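PDB 2QRU: uncharacterized protein from Enterococcus faecalis, which is of unknown function but has an alpha/beta-hydrolase fold and probably acts as a hydrolase. Local coordinates for residues T134-I139 and Y189-N194; Y176-S179 and A183-P186; I139-K144 and E223-Y228; G36-G41 and T72-I77. All blocks are in the same frame, centred on the assembly; numbering follows the deposited sequence. Where two conformers were deposited one is given.

Interaction 1 of 4, residues T134-I139 and Y189-N194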
loop_
_atom_site.group_PDB
_atom_site.type_symbol
_atom_site.label_atom_id
_atom_site.label_comp_id
_atom_site.label_asym_id
_atom_site.label_seq_id
_atom_site.Cartn_x
_atom_site.Cartn_y
_atom_site.Cartn_z
ATOM N N THR A 134 8.425 -6.571 2.132
ATOM C CA THR A 134 9.354 -5.855 2.998
ATOM C C THR A 134 10.645 -5.513 2.227
ATOM O O THR A 134 11.491 -4.775 2.727
ATOM C CB THR A 134 9.741 -6.732 4.219
ATOM O OG1 THR A 134 10.122 -8.030 3.747
ATOM C CG2 THR A 134 8.567 -6.861 5.206
ATOM N N ASP A 135 10.774 -6.065 1.027
ATOM C CA ASP A 135 11.914 -5.797 0.153
ATOM C C ASP A 135 11.463 -6.069 -1.284
ATOM O O ASP A 135 10.322 -6.481 -1.516
ATOM C CB ASP A 135 13.159 -6.604 0.594
ATOM C CG ASP A 135 13.007 -8.100 0.401
ATOM O OD1 ASP A 135 12.606 -8.526 -0.710
ATOM O OD2 ASP A 135 13.314 -8.862 1.351
ATOM N N LEU A 136 12.352 -5.789 -2.235
ATOM C CA LEU A 136 12.007 -5.892 -3.646
ATOM C C LEU A 136 12.669 -7.119 -4.315
ATOM O O LEU A 136 12.624 -7.263 -5.550
ATOM C CB LEU A 136 12.398 -4.576 -4.351
ATOM C CG LEU A 136 11.662 -3.343 -3.777
ATOM C CD1 LEU A 136 12.231 -2.069 -4.392
ATOM C CD2 LEU A 136 10.163 -3.433 -3.978
ATOM N N GLU A 137 13.243 -8.032 -3.514
ATOM C CA GLU A 137 14.045 -9.128 -4.104
ATOM C C GLU A 137 13.201 -10.000 -5.025
ATOM O O GLU A 137 13.682 -10.505 -6.033
ATOM C CB GLU A 137 14.675 -10.008 -3.024
ATOM C CG GLU A 137 15.584 -9.244 -2.110
ATOM C CD GLU A 137 16.715 -8.581 -2.875
ATOM O OE1 GLU A 137 17.362 -9.265 -3.701
ATOM O OE2 GLU A 137 16.914 -7.375 -2.660
ATOM N N PHE A 138 11.925 -10.166 -4.675
ATOM C CA PHE A 138 11.068 -11.095 -5.406
ATOM C C PHE A 138 10.863 -10.681 -6.884
ATOM O O PHE A 138 10.512 -11.514 -7.724
ATOM C CB PHE A 138 9.729 -11.286 -4.668
ATOM C CG PHE A 138 8.854 -10.068 -4.707
ATOM C CD1 PHE A 138 9.052 -9.044 -3.792
ATOM C CD2 PHE A 138 7.841 -9.940 -5.645
ATOM C CE1 PHE A 138 8.294 -7.908 -3.836
ATOM C CE2 PHE A 138 7.046 -8.805 -5.688
ATOM C CZ PHE A 138 7.278 -7.777 -4.782
ATOM N N ILE A 139 11.088 -9.409 -7.212
ATOM C CA ILE A 139 10.879 -8.969 -8.605
ATOM C C ILE A 139 12.021 -9.421 -9.534
ATOM O O ILE A 139 11.936 -9.257 -10.756
ATOM C CB ILE A 139 10.599 -7.433 -8.756
ATOM C CG1 ILE A 139 11.875 -6.595 -8.680
ATOM C CG2 ILE A 139 9.540 -6.977 -7.744
ATOM C CD1 ILE A 139 11.638 -5.086 -8.849
ATOM N N TYR A 189 11.795 1.353 -11.720
ATOM C CA TYR A 189 11.862 1.743 -10.305
ATOM C C TYR A 189 13.125 2.543 -9.924
ATOM O O TYR A 189 13.176 3.159 -8.860
ATOM C CB TYR A 189 11.856 0.484 -9.445
ATOM C CG TYR A 189 10.532 -0.228 -9.280
ATOM C CD1 TYR A 189 9.297 0.424 -9.493
ATOM C CD2 TYR A 189 10.525 -1.551 -8.783
ATOM C CE1 TYR A 189 8.081 -0.253 -9.272
ATOM C CE2 TYR A 189 9.342 -2.227 -8.574
ATOM C CZ TYR A 189 8.119 -1.568 -8.824
ATOM O OH TYR A 189 6.973 -2.248 -8.585
ATOM N N GLY A 190 14.142 2.530 -10.782
ATOM C CA GLY A 190 15.435 3.161 -10.436
ATOM C C GLY A 190 16.300 2.361 -9.472
ATOM O O GLY A 190 17.201 2.918 -8.804
ATOM N N LEU A 191 16.109 1.045 -9.440
ATOM C CA LEU A 191 16.920 0.183 -8.543
ATOM C C LEU A 191 18.358 0.013 -9.073
ATOM O O LEU A 191 18.560 -0.011 -10.280
ATOM C CB LEU A 191 16.292 -1.191 -8.385
ATOM C CG LEU A 191 14.865 -1.151 -7.819
ATOM C CD1 LEU A 191 14.279 -2.547 -7.644
ATOM C CD2 LEU A 191 14.884 -0.434 -6.487
ATOM N N PRO A 192 19.342 -0.084 -8.167
ATOM C CA PRO A 192 20.753 -0.261 -8.571
ATOM C C PRO A 192 20.947 -1.393 -9.588
ATOM O O PRO A 192 20.460 -2.517 -9.397
ATOM C CB PRO A 192 21.449 -0.614 -7.247
ATOM C CG PRO A 192 20.618 0.119 -6.215
ATOM C CD PRO A 192 19.196 -0.021 -6.699
ATOM N N GLU A 193 21.688 -1.117 -10.654
ATOM C CA GLU A 193 21.905 -2.121 -11.684
ATOM C C GLU A 193 22.713 -3.301 -11.179
ATOM O O GLU A 193 22.674 -4.379 -11.781
ATOM C CB GLU A 193 22.560 -1.502 -12.924
ATOM C CG GLU A 193 21.582 -0.617 -13.638
ATOM C CD GLU A 193 22.144 0.127 -14.832
ATOM O OE1 GLU A 193 23.389 0.118 -15.078
ATOM O OE2 GLU A 193 21.292 0.727 -15.534
ATOM N N ASN A 194 23.444 -3.112 -10.085
ATOM C CA ASN A 194 24.284 -4.181 -9.552
ATOM C C ASN A 194 23.500 -5.199 -8.706
ATOM O O ASN A 194 24.091 -6.167 -8.195
ATOM C CB ASN A 194 25.474 -3.602 -8.777
ATOM C CG ASN A 194 25.098 -3.109 -7.386
ATOM O OD1 ASN A 194 23.926 -2.910 -7.071
ATOM N ND2 ASN A 194 26.112 -2.909 -6.544
#
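Asp135 OD1 is gripped twice, by the backbone N of Glu137 and, outside the contact, by a hydrogen bond with Tyr228 OH; the turn these bonds hold lies beside the packing of Leu136 on Leu191 and of Ile139 on Tyr189. The bond from Glu137 N to Asp135 OD1 (2.9 Å, 158°) closes an Asx turn and reaches the oxygen on its anti side, well out of the carboxylate plane. A short 3-10 segment follows, tied back by Ile139 N to Leu136 O at 3.1 Å. Leu136 and Ile139, three residues apart, both point toward 189-194. One methyl of Leu136, CD1, lies against both methyls of Leu191, with CD2 at 3.8 Å. Ile139 uses its outer methyl: CD1 meets the edge of the Tyr189 ring near its plane, 3.7 Å from CE2, and also touches Leu191 CD1 at 3.9 Å. With CG1 wedged between N and the carbonyl carbon (chi1 79°) and CD1 extended beyond it, Ile139 can reach the ring and the leucine together. In the alpha/beta-hydrolase fold this joins the long loop after strand 127-130 to the end of helix 185-189, where Gly190, at positive phi, completes a Schellman motif. Tyr189 is fixed at its far end by a hydrogen bond between OH and Gly37 O. Leu136 also packs on Ile74 and Tyr108, and Leu191 on Trp197 and Tyr200.

Interaction 2 of 4, residues Y176-S179 and A183-P186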
loop_
_atom_site.group_PDB
_atom_site.type_symbol
_atom_site.label_atom_id
_atom_site.label_comp_id
_atom_site.label_asym_id
_atom_site.label_seq_id
_atom_site.Cartn_x
_atom_site.Cartn_y
_atom_site.Cartn_z
ATOM N N TYR A 176 2.741 -1.289 -16.349
ATOM C CA TYR A 176 3.205 -2.162 -15.285
ATOM C C TYR A 176 3.484 -3.573 -15.817
ATOM O O TYR A 176 4.589 -4.108 -15.663
ATOM C CB TYR A 176 2.155 -2.188 -14.172
ATOM C CG TYR A 176 2.526 -3.085 -13.017
ATOM C CD1 TYR A 176 3.725 -2.905 -12.327
ATOM C CD2 TYR A 176 1.676 -4.118 -12.620
ATOM C CE1 TYR A 176 4.067 -3.738 -11.230
ATOM C CE2 TYR A 176 2.012 -4.962 -11.564
ATOM C CZ TYR A 176 3.191 -4.766 -10.871
ATOM O OH TYR A 176 3.478 -5.616 -9.826
ATOM N N HIS A 177 2.493 -4.167 -16.473
ATOM C CA HIS A 177 2.653 -5.526 -16.949
ATOM C C HIS A 177 3.634 -5.663 -18.094
ATOM O O HIS A 177 4.334 -6.681 -18.194
ATOM C CB HIS A 177 1.305 -6.168 -17.203
ATOM C CG HIS A 177 0.585 -6.471 -15.939
ATOM N ND1 HIS A 177 0.797 -7.631 -15.231
ATOM C CD2 HIS A 177 -0.276 -5.730 -15.204
ATOM C CE1 HIS A 177 0.072 -7.611 -14.129
ATOM N NE2 HIS A 177 -0.591 -6.469 -14.090
ATOM N N TYR A 178 3.714 -4.625 -18.927
ATOM C CA TYR A 178 4.748 -4.527 -19.948
ATOM C C TYR A 178 6.148 -4.563 -19.314
ATOM O O TYR A 178 7.008 -5.332 -19.748
ATOM C CB TYR A 178 4.556 -3.247 -20.774
ATOM C CG TYR A 178 5.591 -3.047 -21.867
ATOM C CD1 TYR A 178 5.477 -3.716 -23.085
ATOM C CD2 TYR A 178 6.668 -2.180 -21.688
ATOM C CE1 TYR A 178 6.415 -3.535 -24.101
ATOM C CE2 TYR A 178 7.621 -1.992 -22.704
ATOM C CZ TYR A 178 7.482 -2.672 -23.902
ATOM O OH TYR A 178 8.404 -2.493 -24.909
ATOM N N SER A 179 6.364 -3.754 -18.272
ATOM C CA SER A 179 7.692 -3.663 -17.669
ATOM C C SER A 179 8.093 -5.009 -17.069
ATOM O O SER A 179 9.249 -5.409 -17.177
ATOM C CB SER A 179 7.797 -2.523 -16.648
ATOM O OG SER A 179 7.073 -2.782 -15.450
ATOM N N ALA A 183 11.232 -7.328 -18.493
ATOM C CA ALA A 183 12.317 -7.300 -17.502
ATOM C C ALA A 183 12.816 -5.872 -17.195
ATOM O O ALA A 183 13.995 -5.662 -16.907
ATOM C CB ALA A 183 13.482 -8.227 -17.944
ATOM N N LEU A 184 11.909 -4.898 -17.241
ATOM C CA LEU A 184 12.275 -3.487 -17.068
ATOM C C LEU A 184 11.831 -2.921 -15.714
ATOM O O LEU A 184 12.063 -1.747 -15.403
ATOM C CB LEU A 184 11.663 -2.637 -18.183
ATOM C CG LEU A 184 12.190 -2.794 -19.609
ATOM C CD1 LEU A 184 11.271 -2.066 -20.573
ATOM C CD2 LEU A 184 13.608 -2.269 -19.717
ATOM N N LEU A 185 11.171 -3.742 -14.907
ATOM C CA LEU A 185 10.621 -3.210 -13.679
ATOM C C LEU A 185 11.694 -2.567 -12.787
ATOM O O LEU A 185 11.507 -1.444 -12.326
ATOM C CB LEU A 185 9.779 -4.256 -12.927
ATOM C CG LEU A 185 8.916 -3.686 -11.813
ATOM C CD1 LEU A 185 8.014 -2.566 -12.320
ATOM C CD2 LEU A 185 8.106 -4.808 -11.096
ATOM N N PRO A 186 12.830 -3.265 -12.548
ATOM C CA PRO A 186 13.858 -2.590 -11.756
ATOM C C PRO A 186 14.302 -1.265 -12.365
ATOM O O PRO A 186 14.482 -0.292 -11.637
ATOM C CB PRO A 186 15.005 -3.616 -11.724
ATOM C CG PRO A 186 14.282 -4.933 -11.845
ATOM C CD PRO A 186 13.245 -4.639 -12.896
#
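This is a tight connection between two helices, made by the Schellman motif that ends helix 173-181 and leads almost at once into helix 185-189. Ala183 takes positive phi (62°), and the chain folds back so that Leu184 N donates to Ser179 O. That bond is short, 2.7 Å, and nearly straight at 163°. Ser179 serves the connection with its side chain as well. Its OG sits between the backbone N and the carbonyl carbon and donates back to Tyr176 O at 2.8 Å, which satisfies the hydroxyl inside its own helix. Held in that position, the same oxygen also lies 3.3 Å from Leu185 CD1, so the methyl packs closely against a polar atom already engaged elsewhere. The other branch of Leu185, CD2, approaches the Tyr176 ring obliquely, 4.2 Å from CE1. On the outer side Leu184 CD1 makes a similar oblique contact with Tyr178 CE2 at 4.2 Å; this half of the contact is more open to solvent than the Tyr176 and Leu185 half. The inward half faces the presumed active-site pocket: Tyr176 packs on Ile39 and comes within about 4 Å of a bound phosphate (nearest atoms). Leu185, at the start of helix 185-189, touches Arg143, a residue of the loop between strand 127-130 and helix 173-181.

Interaction 3 of 4, residues I139-K144 and E223-Y228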
loop_
_atom_site.group_PDB
_atom_site.type_symbol
_atom_site.label_atom_id
_atom_site.label_comp_id
_atom_site.label_asym_id
_atom_site.label_seq_id
_atom_site.Cartn_x
_atom_site.Cartn_y
_atom_site.Cartn_z
ATOM N N ILE A 139 11.088 -9.409 -7.212
ATOM C CA ILE A 139 10.879 -8.969 -8.605
ATOM C C ILE A 139 12.021 -9.421 -9.534
ATOM O O ILE A 139 11.936 -9.257 -10.756
ATOM C CB ILE A 139 10.599 -7.433 -8.756
ATOM C CG1 ILE A 139 11.875 -6.595 -8.680
ATOM C CG2 ILE A 139 9.540 -6.977 -7.744
ATOM C CD1 ILE A 139 11.638 -5.086 -8.849
ATOM N N LYS A 140 13.066 -10.001 -8.938
ATOM C CA LYS A 140 14.183 -10.568 -9.707
ATOM C C LYS A 140 13.789 -11.920 -10.289
ATOM O O LYS A 140 14.385 -12.385 -11.277
ATOM C CB LYS A 140 15.401 -10.734 -8.812
ATOM C CG LYS A 140 16.092 -9.444 -8.401
ATOM C CD LYS A 140 17.211 -9.733 -7.384
ATOM C CE LYS A 140 18.033 -8.481 -7.050
ATOM N NZ LYS A 140 18.987 -8.729 -5.934
ATOM N N GLU A 141 12.808 -12.566 -9.641
ATOM C CA GLU A 141 12.249 -13.870 -10.044
ATOM C C GLU A 141 11.288 -13.682 -11.239
ATOM O O GLU A 141 10.502 -12.726 -11.253
ATOM C CB GLU A 141 11.476 -14.533 -8.862
ATOM C CG GLU A 141 12.274 -14.813 -7.537
ATOM C CD GLU A 141 11.396 -14.985 -6.238
ATOM O OE1 GLU A 141 10.235 -15.469 -6.275
ATOM O OE2 GLU A 141 11.889 -14.636 -5.143
ATOM N N PRO A 142 11.345 -14.584 -12.248
ATOM C CA PRO A 142 10.345 -14.573 -13.329
ATOM C C PRO A 142 8.917 -14.814 -12.810
ATOM O O PRO A 142 8.691 -15.681 -11.958
ATOM C CB PRO A 142 10.804 -15.709 -14.258
ATOM C CG PRO A 142 11.719 -16.572 -13.418
ATOM C CD PRO A 142 12.360 -15.644 -12.443
ATOM N N ARG A 143 7.983 -14.000 -13.292
ATOM C CA ARG A 143 6.563 -14.150 -12.978
ATOM C C ARG A 143 5.765 -14.062 -14.278
ATOM O O ARG A 143 6.052 -13.222 -15.148
ATOM C CB ARG A 143 6.097 -13.060 -12.014
ATOM C CG ARG A 143 6.687 -13.168 -10.604
ATOM C CD ARG A 143 6.413 -11.914 -9.787
ATOM N NE ARG A 143 7.024 -10.710 -10.368
ATOM C CZ ARG A 143 6.735 -9.472 -9.979
ATOM N NH1 ARG A 143 5.834 -9.270 -9.015
ATOM N NH2 ARG A 143 7.342 -8.433 -10.547
ATOM N N LYS A 144 4.798 -14.955 -14.437
ATOM C CA LYS A 144 3.863 -14.848 -15.547
ATOM C C LYS A 144 2.524 -14.522 -14.905
ATOM O O LYS A 144 1.953 -15.332 -14.161
ATOM C CB LYS A 144 3.834 -16.129 -16.407
ATOM C CG LYS A 144 3.093 -16.016 -17.763
ATOM C CD LYS A 144 3.456 -14.749 -18.558
ATOM C CE LYS A 144 4.853 -14.810 -19.169
ATOM N NZ LYS A 144 5.318 -13.472 -19.659
ATOM N N GLU A 223 1.993 -13.127 -7.601
ATOM C CA GLU A 223 2.618 -11.811 -7.819
ATOM C C GLU A 223 3.593 -11.389 -6.698
ATOM O O GLU A 223 4.607 -10.740 -6.964
ATOM C CB GLU A 223 1.528 -10.752 -8.030
ATOM C CG GLU A 223 0.502 -11.140 -9.098
ATOM C CD GLU A 223 -0.469 -10.031 -9.447
ATOM O OE1 GLU A 223 -0.096 -8.850 -9.334
ATOM O OE2 GLU A 223 -1.611 -10.344 -9.857
ATOM N N VAL A 224 3.275 -11.753 -5.454
ATOM C CA VAL A 224 4.149 -11.545 -4.303
ATOM C C VAL A 224 4.142 -12.843 -3.482
ATOM O O VAL A 224 3.057 -13.309 -3.105
ATOM C CB VAL A 224 3.592 -10.393 -3.397
ATOM C CG1 VAL A 224 4.463 -10.197 -2.139
ATOM C CG2 VAL A 224 3.415 -9.083 -4.195
ATOM N N PRO A 225 5.325 -13.442 -3.221
ATOM C CA PRO A 225 5.345 -14.673 -2.423
ATOM C C PRO A 225 4.723 -14.402 -1.051
ATOM O O PRO A 225 5.102 -13.429 -0.377
ATOM C CB PRO A 225 6.843 -15.023 -2.327
ATOM C CG PRO A 225 7.478 -14.278 -3.480
ATOM C CD PRO A 225 6.683 -13.053 -3.677
ATOM N N PHE A 226 3.767 -15.238 -0.635
ATOM C CA PHE A 226 3.062 -14.918 0.624
ATOM C C PHE A 226 3.906 -15.101 1.881
ATOM O O PHE A 226 3.504 -14.665 2.971
ATOM C CB PHE A 226 1.646 -15.549 0.699
ATOM C CG PHE A 226 1.584 -16.965 1.230
ATOM C CD1 PHE A 226 2.451 -17.971 0.780
ATOM C CD2 PHE A 226 0.592 -17.296 2.146
ATOM C CE1 PHE A 226 2.300 -19.293 1.273
ATOM C CE2 PHE A 226 0.413 -18.613 2.620
ATOM C CZ PHE A 226 1.283 -19.589 2.202
ATOM N N ARG A 227 5.127 -15.639 1.709
ATOM C CA ARG A 227 6.076 -15.624 2.835
ATOM C C ARG A 227 6.280 -14.192 3.363
ATOM O O ARG A 227 6.642 -13.983 4.548
ATOM C CB ARG A 227 7.414 -16.252 2.443
ATOM C CG ARG A 227 8.134 -15.502 1.307
ATOM C CD ARG A 227 9.609 -15.976 1.141
ATOM N NE ARG A 227 10.262 -15.232 0.056
ATOM C CZ ARG A 227 10.847 -14.026 0.199
ATOM N NH1 ARG A 227 10.903 -13.410 1.402
ATOM N NH2 ARG A 227 11.410 -13.435 -0.869
ATOM N N TYR A 228 6.131 -13.190 2.491
ATOM C CA TYR A 228 6.329 -11.811 2.982
ATOM C C TYR A 228 5.295 -11.459 4.045
ATOM O O TYR A 228 5.631 -10.879 5.083
ATOM C CB TYR A 228 6.208 -10.808 1.845
ATOM C CG TYR A 228 7.510 -10.727 1.040
ATOM C CD1 TYR A 228 8.626 -10.056 1.541
ATOM C CD2 TYR A 228 7.600 -11.338 -0.199
ATOM C CE1 TYR A 228 9.849 -9.985 0.804
ATOM C CE2 TYR A 228 8.823 -11.261 -0.959
ATOM C CZ TYR A 228 9.934 -10.587 -0.435
ATOM O OH TYR A 228 11.121 -10.515 -1.201
#
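Arg143 and Glu223 make the firm half of this contact, while Glu141 only leans toward Pro225 and Arg227 at the surface. NH1 of Arg143 donates to Glu223 O at 2.8 Å with an angle of 145°. The carbonyl is approached in its own plane, on a lone pair, and the oxygen lies close to the guanidinium plane, at the edge of the group. A bend at chi3 (-62°) turns the guanidinium back toward the carbonyl, and CD of Arg143 lies 3.6 Å from Glu223 O as well. Phe138 and Leu185 pack against the arginine, which probably limits its freedom. The chain it grips probably belongs to the catalytic apparatus. In alpha/beta-hydrolases the loop after the strand corresponding to 213-218 commonly bears the acid of the triad, and Asp221, just upstream, is placed with His249 and Ser104 as in a Ser-His-Asp triad, so it is probably the acid. OD1 of Asp221 accepts from the backbone N of both Glu223 and Val224. The bond from Arg143 thus reaches the backbone two residues after the presumed acid. Toward solvent the fit is loose. Glu141, modelled in two conformers, places OE1 4.1 Å from Pro225 CG in one of them, and its OE2 stays 4.5 Å from Arg227 NH2, too far for a salt bridge, so this attraction is weak and its details doubtful. Arg227 lies instead over its neighbour, with NH1 3.5 Å above one face of the Tyr228 ring, toward the rim.

Interaction 4 of 4, residues G36-G41 and T72-I77. With PO4 (phosphate ion), chain B; EDO (1,2-ethanediol), chain F.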
loop_
_atom_site.group_PDB
_atom_site.type_symbol
_atom_site.label_atom_id
_atom_site.label_comp_id
_atom_site.label_asym_id
_atom_site.label_seq_id
_atom_site.Cartn_x
_atom_site.Cartn_y
_atom_site.Cartn_z
ATOM N N GLY A 36 -1.106 -1.253 -7.052
ATOM C CA GLY A 36 -0.746 -0.944 -8.433
ATOM C C GLY A 36 0.746 -0.990 -8.731
ATOM O O GLY A 36 1.195 -0.386 -9.717
ATOM N N GLY A 37 1.516 -1.695 -7.900
ATOM C CA GLY A 37 2.943 -1.912 -8.211
ATOM C C GLY A 37 3.850 -0.684 -8.224
ATOM O O GLY A 37 4.968 -0.761 -8.736
HETATM N N MSE A 38 3.377 0.426 -7.657
HETATM C CA MSE A 38 4.053 1.741 -7.728
HETATM C C MSE A 38 4.205 2.256 -9.142
HETATM O O MSE A 38 5.025 3.142 -9.389
HETATM C CB MSE A 38 5.407 1.734 -6.990
HETATM C CG MSE A 38 5.191 1.538 -5.487
HETATM SE SE MSE A 38 6.908 1.202 -4.551
HETATM C CE MSE A 38 7.224 -0.629 -5.198
ATOM N N ILE A 39 3.429 1.675 -10.065
ATOM C CA ILE A 39 3.388 2.137 -11.459
ATOM C C ILE A 39 1.992 2.617 -11.900
ATOM O O ILE A 39 1.875 3.536 -12.737
ATOM C CB ILE A 39 3.853 1.040 -12.465
ATOM C CG1 ILE A 39 5.227 0.435 -12.086
ATOM C CG2 ILE A 39 3.781 1.555 -13.913
ATOM C CD1 ILE A 39 6.369 1.141 -12.560
ATOM N N TYR A 40 0.928 1.983 -11.395
ATOM C CA TYR A 40 -0.425 2.412 -11.735
ATOM C C TYR A 40 -1.321 2.519 -10.496
ATOM O O TYR A 40 -0.878 2.270 -9.385
ATOM C CB TYR A 40 -1.040 1.498 -12.816
ATOM C CG TYR A 40 -1.586 0.154 -12.345
ATOM C CD1 TYR A 40 -0.740 -0.940 -12.107
ATOM C CD2 TYR A 40 -2.964 -0.027 -12.163
ATOM C CE1 TYR A 40 -1.257 -2.178 -11.670
ATOM C CE2 TYR A 40 -3.492 -1.250 -11.729
ATOM C CZ TYR A 40 -2.647 -2.323 -11.505
ATOM O OH TYR A 40 -3.204 -3.520 -11.078
ATOM N N GLY A 41 -2.565 2.942 -10.710
ATOM C CA GLY A 41 -3.585 2.831 -9.665
ATOM C C GLY A 41 -3.912 4.132 -8.972
ATOM O O GLY A 41 -3.393 5.202 -9.336
ATOM N N THR A 72 8.594 8.820 -11.506
ATOM C CA THR A 72 9.320 9.116 -10.278
ATOM C C THR A 72 9.889 7.788 -9.759
ATOM O O THR A 72 9.166 6.792 -9.733
ATOM C CB THR A 72 8.383 9.728 -9.216
ATOM O OG1 THR A 72 7.810 10.947 -9.728
ATOM C CG2 THR A 72 9.139 10.025 -7.943
ATOM N N LYS A 73 11.177 7.778 -9.387
ATOM C CA LYS A 73 11.877 6.548 -8.945
ATOM C C LYS A 73 11.554 6.219 -7.489
ATOM O O LYS A 73 11.122 7.097 -6.747
ATOM C CB LYS A 73 13.400 6.674 -9.152
ATOM C CG LYS A 73 13.799 6.932 -10.609
ATOM C CD LYS A 73 12.980 6.065 -11.574
ATOM C CE LYS A 73 13.503 6.219 -12.998
ATOM N NZ LYS A 73 12.578 5.644 -14.006
ATOM N N ILE A 74 11.740 4.966 -7.076
ATOM C CA ILE A 74 11.218 4.538 -5.762
ATOM C C ILE A 74 11.816 5.343 -4.611
ATOM O O ILE A 74 11.102 5.710 -3.672
ATOM C CB ILE A 74 11.424 3.041 -5.505
ATOM C CG1 ILE A 74 10.460 2.218 -6.366
ATOM C CG2 ILE A 74 11.191 2.714 -3.999
ATOM C CD1 ILE A 74 10.513 0.698 -6.047
ATOM N N ASP A 75 13.124 5.601 -4.674
ATOM C CA ASP A 75 13.779 6.387 -3.627
ATOM C C ASP A 75 13.012 7.706 -3.449
ATOM O O ASP A 75 12.729 8.105 -2.332
ATOM C CB ASP A 75 15.292 6.616 -3.899
ATOM C CG ASP A 75 15.574 7.411 -5.184
ATOM O OD1 ASP A 75 14.787 7.318 -6.152
ATOM O OD2 ASP A 75 16.605 8.128 -5.230
ATOM N N HIS A 76 12.657 8.351 -4.561
ATOM C CA HIS A 76 11.964 9.640 -4.534
ATOM C C HIS A 76 10.493 9.482 -4.079
ATOM O O HIS A 76 9.974 10.310 -3.315
ATOM C CB HIS A 76 12.067 10.273 -5.923
ATOM C CG HIS A 76 11.693 11.724 -5.968
ATOM N ND1 HIS A 76 12.539 12.693 -6.465
ATOM C CD2 HIS A 76 10.560 12.370 -5.597
ATOM C CE1 HIS A 76 11.945 13.873 -6.396
ATOM N NE2 HIS A 76 10.742 13.705 -5.875
ATOM N N ILE A 77 9.835 8.418 -4.545
ATOM C CA ILE A 77 8.465 8.111 -4.134
ATOM C C ILE A 77 8.410 8.024 -2.601
ATOM O O ILE A 77 7.515 8.599 -1.969
ATOM C CB ILE A 77 7.942 6.770 -4.744
ATOM C CG1 ILE A 77 7.826 6.884 -6.273
ATOM C CG2 ILE A 77 6.541 6.390 -4.094
ATOM C CD1 ILE A 77 7.503 5.579 -6.972
HETATM P P PO4 B . -0.149 -4.531 -6.970
HETATM O O1 PO4 B . 0.770 -5.727 -6.760
HETATM O O2 PO4 B . -0.221 -4.256 -8.467
HETATM O O3 PO4 B . -1.583 -4.857 -6.545
HETATM O O4 PO4 B . 0.397 -3.365 -6.163
HETATM C C1 EDO F . 19.097 7.011 -2.148
HETATM O O1 EDO F . 18.481 7.915 -3.079
HETATM C C2 EDO F . 18.510 5.620 -2.370
HETATM O O2 EDO F . 19.295 4.594 -1.745
#
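The Tyr40 ring has Gly36 CA 3.5 Å above one face, toward the rim, and meets the ring of Tyr173 edge-to-face; Met38, two residues earlier, carries the contact with Ile74 and Ile77. A bound phosphate, probably from the crystallisation liquor, lies obliquely to the Tyr40 ring, its O2 4.0 Å from CE1. The peptide groups beside it do the binding: Gly36 N and Gly37 N both donate to phosphate O4, each at 2.7 Å and with angles of 151° and 152°. Gly36 O in turn accepts from Ile39 N and Tyr40 N, so the turn is folded tightly on itself. These glycines belong to an HGGG-like sequence, here His-Gly-Gly-Gly-Met, which in this family of alpha/beta-hydrolases forms the oxyanion hole. The phosphate is also bonded to Ala105 N and His249 NE2, consistent with an anion site at the catalytic centre. Beyond the glycines, Met38, a selenomethionine, points into the start of helix 74-93. Its chain bends at chi3 (-73°) and crosses Ile74 at about a right angle, which sets CE 3.6 Å from Ile74 CD1, with SE 3.9 Å from the same methyl. Ile77, about one helical turn on, brings CD1 to 4.4 Å from Met38 CB. Tyr108 and Leu109 of helix 105-119 pack on Met38 as well, and Tyr189 lies against both Met38 and Ile74.

Overall arrangement
Interactions 1 and 4 are buried and, across their segments, wholly apolar in their side-chain packing; interaction 2 is partly buried, and interaction 3 lies at the surface and relies on one charged donor to a carbonyl. Helix 185-189 links them: its start belongs to interaction 2, its end to interaction 1, and it touches residues of 3 and 4, with Tyr189 O accepting from Ile74 N. Interactions 1 and 3 share Ile139, and their segments alternate along the chain, whereas interaction 2 is nested inside the loops closed by both. Interactions 3 and 4 do not touch, their centres about 17 Å apart, yet both border the phosphate-occupied pocket, with Tyr176 of interaction 2 packed against Tyr40.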